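Long-range contacts in acyl-CoA synthetase (AMP-forming)/AMP-acid ligase II-like protein (Dyadobacter fermentans, PDB 4GS5), which probably activates medium-chain fatty acids as acyl adenylates and joins them to coenzyme A: residues Phe124-Met129 and Lys152-Gly157; Gln146-Gly151 and Leu171-Tyr176. All coordinates share one frame; numbering follows the deposited sequence. Where two conformers were deposited one is given.

Interaction 1: Phe124-Met129 and Lys152-Gly157; sequences FDFVAM and KVLLGG
Four backbone hydrogen bonds stitch 126-129 to 153-155 as parallel neighbours, their axes 4.8 Å apart and 17° from exact alignment. V127 N donates to K152 O at 3.1 Å, and V127 O accepts from L154 N at 3.0 Å. The next pair repeats this step: M129 N bonds L154 O at 2.9 Å, and M129 O receives G156 N, carrying the pairing one residue past the end of strand 153-155. The two bonds to V127 O and M129 O arrive in the carbonyl plane, the other two nearly along the C=O axis. Weaker CA-H...O contacts fill in between, such as A128 CA to L154 O.

On one face, the F126 ring, swung anti to its backbone N (chi1 -180°), lies alongside L154, with CE1 3.8 Å from L154 CB. K152 CG meets the ring's edge in plane, 3.8 Å from F126 CD1, before the lysine chain turns off to bond L73 O through NZ. W104 and M95 also touch this ring; an alanine here would remove the group that lies against L154 CB and K152 CG and would probably loosen the packing toward W104 and toward M95 of helix 90-102. The other face carries V127, V153, M129 and L155: V127 CG1 touches V153 CG2, and selenomethionine M129 lays CG 3.7 Å from L155 CD2.

With helix 131-139 linking the two strands, this is the beta-alpha-beta unit of adjacent parallel strands, here buried in the part of the chain that belongs to the AMP-binding enzyme family.

Interaction 2: Gln146-Gly151 and Leu171-Tyr176; sequences QVDRLG and LAMPVY
A selenomethionine does most of the joining here: M173 runs across the exit of the 3-10 segment 146-150 and touches two backbone oxygens, G151 O and V147 O, as well as side chains. Its CG stands anti to the backbone N (chi1 166°) and comes within 3.2 Å of G151 O. The chain then bends at chi3 (65°), which brings the methyl CE to 3.4 Å from V147 O and also near V147 CG2. The selenium rests 3.9 Å from L150 CB. These are van der Waals contacts, and the two segments form no direct hydrogen bond.

What polar link there is runs through one water. It donates to D148 OD2 at 2.6 Å and accepts from A172 N at 2.9 Å, tying the carboxylate to the centre of an inverse gamma turn. The other carboxylate oxygen, D148 OD1, lies against the aliphatic start of the selenomethionine, 3.6 Å from M173 CB. V147 CG1 and L171 CD2 also meet tip to tip, while P174 CD lies 3.6 Å from G151 O.

V147 and L150 also pack on helix 131-139, and N194 bonds both M173 O and V175 N. The contact thus joins the two connections that lead into the neighbouring strands 153-155 and 175-180, a 3-10 segment before the first and an inverse gamma turn before the second, at the entry to adjacent parallel strands of the alpha/beta fold.

In the fold
Interaction 2 lies at the entry to strands 153-155 and 175-180, the first of which interaction 1 pairs with 126-129; the centres of the two contacts are about 9 Å apart. Interaction 1 is buried and held by backbone bonds, with apolar side chains on both faces; interaction 2, only partly buried, relies on van der Waals contacts and a bridging water. Strand 153-155 connects them: 146-151 leads straight into it, and its neighbours are 126-129 and 175-180, the latter joined where L155 N probably bonds Y176 O. The probable bond from F124 N to R149 O joins the 3-10 segment to the residues leading into strand 126-129, and V127 CG1 packs on L150 CD2.

Interaction 1: Phe124-Met129 and Lys152-Gly157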
# COMPACT_ATOMS: atom_id res chain seq x y z
N PHE A 124 6.64 -12.99 21.92
CA PHE A 124 5.53 -13.29 21.03
C PHE A 124 5.95 -14.11 19.82
O PHE A 124 7.14 -14.25 19.54
CB PHE A 124 4.86 -11.99 20.59
CG PHE A 124 4.43 -11.15 21.75
CD1 PHE A 124 3.30 -11.49 22.47
CD2 PHE A 124 5.18 -10.06 22.15
CE1 PHE A 124 2.91 -10.74 23.57
CE2 PHE A 124 4.79 -9.29 23.24
CZ PHE A 124 3.66 -9.64 23.95
N ASP A 125 4.95 -14.66 19.14
CA ASP A 125 5.17 -15.44 17.92
C ASP A 125 4.74 -14.64 16.71
O ASP A 125 5.07 -14.99 15.59
CB ASP A 125 4.38 -16.74 17.97
CG ASP A 125 4.80 -17.64 19.13
OD1 ASP A 125 6.01 -17.81 19.35
OD2 ASP A 125 3.91 -18.14 19.84
N PHE A 126 3.96 -13.59 16.96
CA PHE A 126 3.40 -12.82 15.88
C PHE A 126 2.90 -11.46 16.35
O PHE A 126 2.29 -11.34 17.42
CB PHE A 126 2.26 -13.58 15.20
CG PHE A 126 1.65 -12.81 14.06
CD1 PHE A 126 2.40 -12.51 12.95
CD2 PHE A 126 0.33 -12.38 14.12
CE1 PHE A 126 1.85 -11.80 11.89
CE2 PHE A 126 -0.23 -11.67 13.07
CZ PHE A 126 0.53 -11.38 11.96
N VAL A 127 3.15 -10.45 15.55
CA VAL A 127 2.57 -9.14 15.81
C VAL A 127 2.30 -8.43 14.50
O VAL A 127 3.11 -8.51 13.57
CB VAL A 127 3.49 -8.27 16.67
CG1 VAL A 127 4.83 -8.08 15.99
CG2 VAL A 127 2.82 -6.90 16.96
N ALA A 128 1.16 -7.73 14.42
CA ALA A 128 0.91 -6.88 13.26
C ALA A 128 1.03 -5.44 13.72
O ALA A 128 0.54 -5.09 14.79
CB ALA A 128 -0.46 -7.14 12.65
N MSE A 129 1.68 -4.60 12.93
CA MSE A 129 1.86 -3.22 13.35
C MSE A 129 2.09 -2.32 12.15
O MSE A 129 2.18 -2.81 11.02
CB MSE A 129 3.00 -3.11 14.37
CG MSE A 129 4.39 -3.43 13.84
SE MSE A 129 5.76 -3.35 15.27
CE MSE A 129 4.98 -4.59 16.52
N LYS A 152 7.62 -12.66 14.66
CA LYS A 152 7.50 -12.41 13.23
C LYS A 152 6.53 -11.26 13.02
O LYS A 152 5.50 -11.19 13.69
CB LYS A 152 7.14 -13.71 12.48
CG LYS A 152 5.83 -13.76 11.76
CD LYS A 152 5.76 -14.94 10.74
CE LYS A 152 6.52 -16.17 11.16
NZ LYS A 152 6.12 -17.35 10.31
N VAL A 153 6.90 -10.32 12.15
CA VAL A 153 6.18 -9.05 12.07
C VAL A 153 5.47 -8.87 10.73
O VAL A 153 6.08 -9.03 9.65
CB VAL A 153 7.14 -7.87 12.26
CG1 VAL A 153 6.40 -6.54 12.11
CG2 VAL A 153 7.83 -7.94 13.61
N LEU A 154 4.18 -8.56 10.79
CA LEU A 154 3.45 -8.14 9.60
C LEU A 154 3.20 -6.63 9.67
O LEU A 154 2.56 -6.14 10.61
CB LEU A 154 2.13 -8.90 9.49
CG LEU A 154 1.27 -8.47 8.30
CD1 LEU A 154 1.95 -8.80 7.00
CD2 LEU A 154 -0.09 -9.10 8.37
N LEU A 155 3.73 -5.91 8.68
CA LEU A 155 3.54 -4.47 8.62
C LEU A 155 2.38 -4.09 7.71
O LEU A 155 2.23 -4.67 6.64
CB LEU A 155 4.83 -3.79 8.12
CG LEU A 155 6.06 -3.92 9.03
CD1 LEU A 155 7.29 -3.26 8.40
CD2 LEU A 155 5.78 -3.32 10.41
N GLY A 156 1.56 -3.14 8.16
CA GLY A 156 0.53 -2.53 7.32
C GLY A 156 0.98 -1.15 6.83
O GLY A 156 2.18 -0.94 6.63
N GLY A 157 0.04 -0.23 6.60
CA GLY A 157 0.38 1.15 6.21
C GLY A 157 1.19 1.28 4.90
O GLY A 157 1.26 0.34 4.12

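Interaction 2: Gln146-Gly151 and Leu171-Tyr176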
# COMPACT_ATOMS: atom_id res chain seq x y z
N GLN A 146 15.13 -5.81 22.28
CA GLN A 146 14.10 -6.84 22.38
C GLN A 146 13.25 -6.94 21.12
O GLN A 146 12.23 -7.62 21.13
CB GLN A 146 13.18 -6.57 23.57
CG GLN A 146 13.81 -6.78 24.93
CD GLN A 146 14.83 -5.71 25.27
OE1 GLN A 146 14.46 -4.56 25.53
NE2 GLN A 146 16.10 -6.08 25.26
N VAL A 147 13.65 -6.26 20.04
CA VAL A 147 12.84 -6.28 18.82
C VAL A 147 12.54 -7.71 18.31
O VAL A 147 11.48 -7.96 17.74
CB VAL A 147 13.47 -5.43 17.70
CG1 VAL A 147 14.79 -6.04 17.24
CG2 VAL A 147 12.51 -5.29 16.53
N ASP A 148 13.47 -8.63 18.53
CA ASP A 148 13.26 -10.00 18.07
C ASP A 148 12.20 -10.77 18.89
O ASP A 148 11.65 -11.76 18.42
CB ASP A 148 14.59 -10.75 17.94
CG ASP A 148 15.39 -10.29 16.71
OD1 ASP A 148 14.81 -9.60 15.85
OD2 ASP A 148 16.58 -10.62 16.60
N ARG A 149 11.90 -10.29 20.09
CA ARG A 149 10.84 -10.89 20.90
C ARG A 149 9.47 -10.77 20.23
O ARG A 149 8.48 -11.35 20.69
CB ARG A 149 10.81 -10.27 22.30
CG ARG A 149 11.66 -10.99 23.35
CD ARG A 149 13.15 -10.97 23.03
NE ARG A 149 13.97 -11.06 24.24
CZ ARG A 149 15.11 -10.40 24.42
NH1 ARG A 149 15.79 -10.53 25.55
NH2 ARG A 149 15.57 -9.61 23.47
N LEU A 150 9.40 -9.99 19.15
CA LEU A 150 8.17 -9.91 18.36
C LEU A 150 7.89 -11.22 17.60
O LEU A 150 6.75 -11.48 17.20
CB LEU A 150 8.22 -8.75 17.38
CG LEU A 150 8.30 -7.34 17.99
CD1 LEU A 150 8.52 -6.29 16.90
CD2 LEU A 150 7.04 -7.01 18.78
N GLY A 151 8.93 -12.05 17.40
CA GLY A 151 8.78 -13.32 16.69
C GLY A 151 8.74 -13.18 15.17
O GLY A 151 9.68 -13.54 14.45
N LEU A 171 17.61 -7.57 10.42
CA LEU A 171 16.98 -8.28 11.53
C LEU A 171 16.91 -9.78 11.25
O LEU A 171 16.45 -10.19 10.20
CB LEU A 171 15.57 -7.75 11.78
CG LEU A 171 15.42 -6.29 12.22
CD1 LEU A 171 13.93 -5.92 12.35
CD2 LEU A 171 16.15 -6.07 13.53
N ALA A 172 17.37 -10.58 12.20
CA ALA A 172 17.24 -12.03 12.14
C ALA A 172 15.83 -12.47 12.55
O ALA A 172 15.66 -13.24 13.51
CB ALA A 172 18.29 -12.70 13.04
N MSE A 173 14.84 -11.96 11.83
CA MSE A 173 13.43 -12.18 12.15
C MSE A 173 12.58 -11.91 10.91
O MSE A 173 12.75 -10.88 10.28
CB MSE A 173 12.98 -11.22 13.25
CG MSE A 173 11.48 -11.15 13.40
SE MSE A 173 10.87 -10.12 14.93
CE MSE A 173 11.52 -8.38 14.35
N PRO A 174 11.64 -12.82 10.59
CA PRO A 174 10.81 -12.65 9.40
C PRO A 174 9.93 -11.41 9.49
O PRO A 174 9.15 -11.30 10.43
CB PRO A 174 9.92 -13.91 9.38
CG PRO A 174 10.53 -14.84 10.33
CD PRO A 174 11.32 -14.06 11.32
N VAL A 175 10.05 -10.50 8.51
CA VAL A 175 9.21 -9.31 8.44
C VAL A 175 8.55 -9.23 7.05
O VAL A 175 9.23 -9.40 6.02
CB VAL A 175 10.04 -8.03 8.69
CG1 VAL A 175 9.16 -6.82 8.63
CG2 VAL A 175 10.73 -8.10 10.06
N TYR A 176 7.25 -8.98 7.03
CA TYR A 176 6.47 -8.94 5.80
C TYR A 176 5.70 -7.64 5.77
O TYR A 176 5.54 -7.01 6.82
CB TYR A 176 5.45 -10.09 5.77
CG TYR A 176 6.09 -11.44 5.85
CD1 TYR A 176 6.49 -12.12 4.69
CD2 TYR A 176 6.30 -12.06 7.08
CE1 TYR A 176 7.07 -13.37 4.77
CE2 TYR A 176 6.88 -13.29 7.16
CZ TYR A 176 7.26 -13.95 6.01
OH TYR A 176 7.84 -15.19 6.11
O HOH W 1 18.12 -9.60 14.77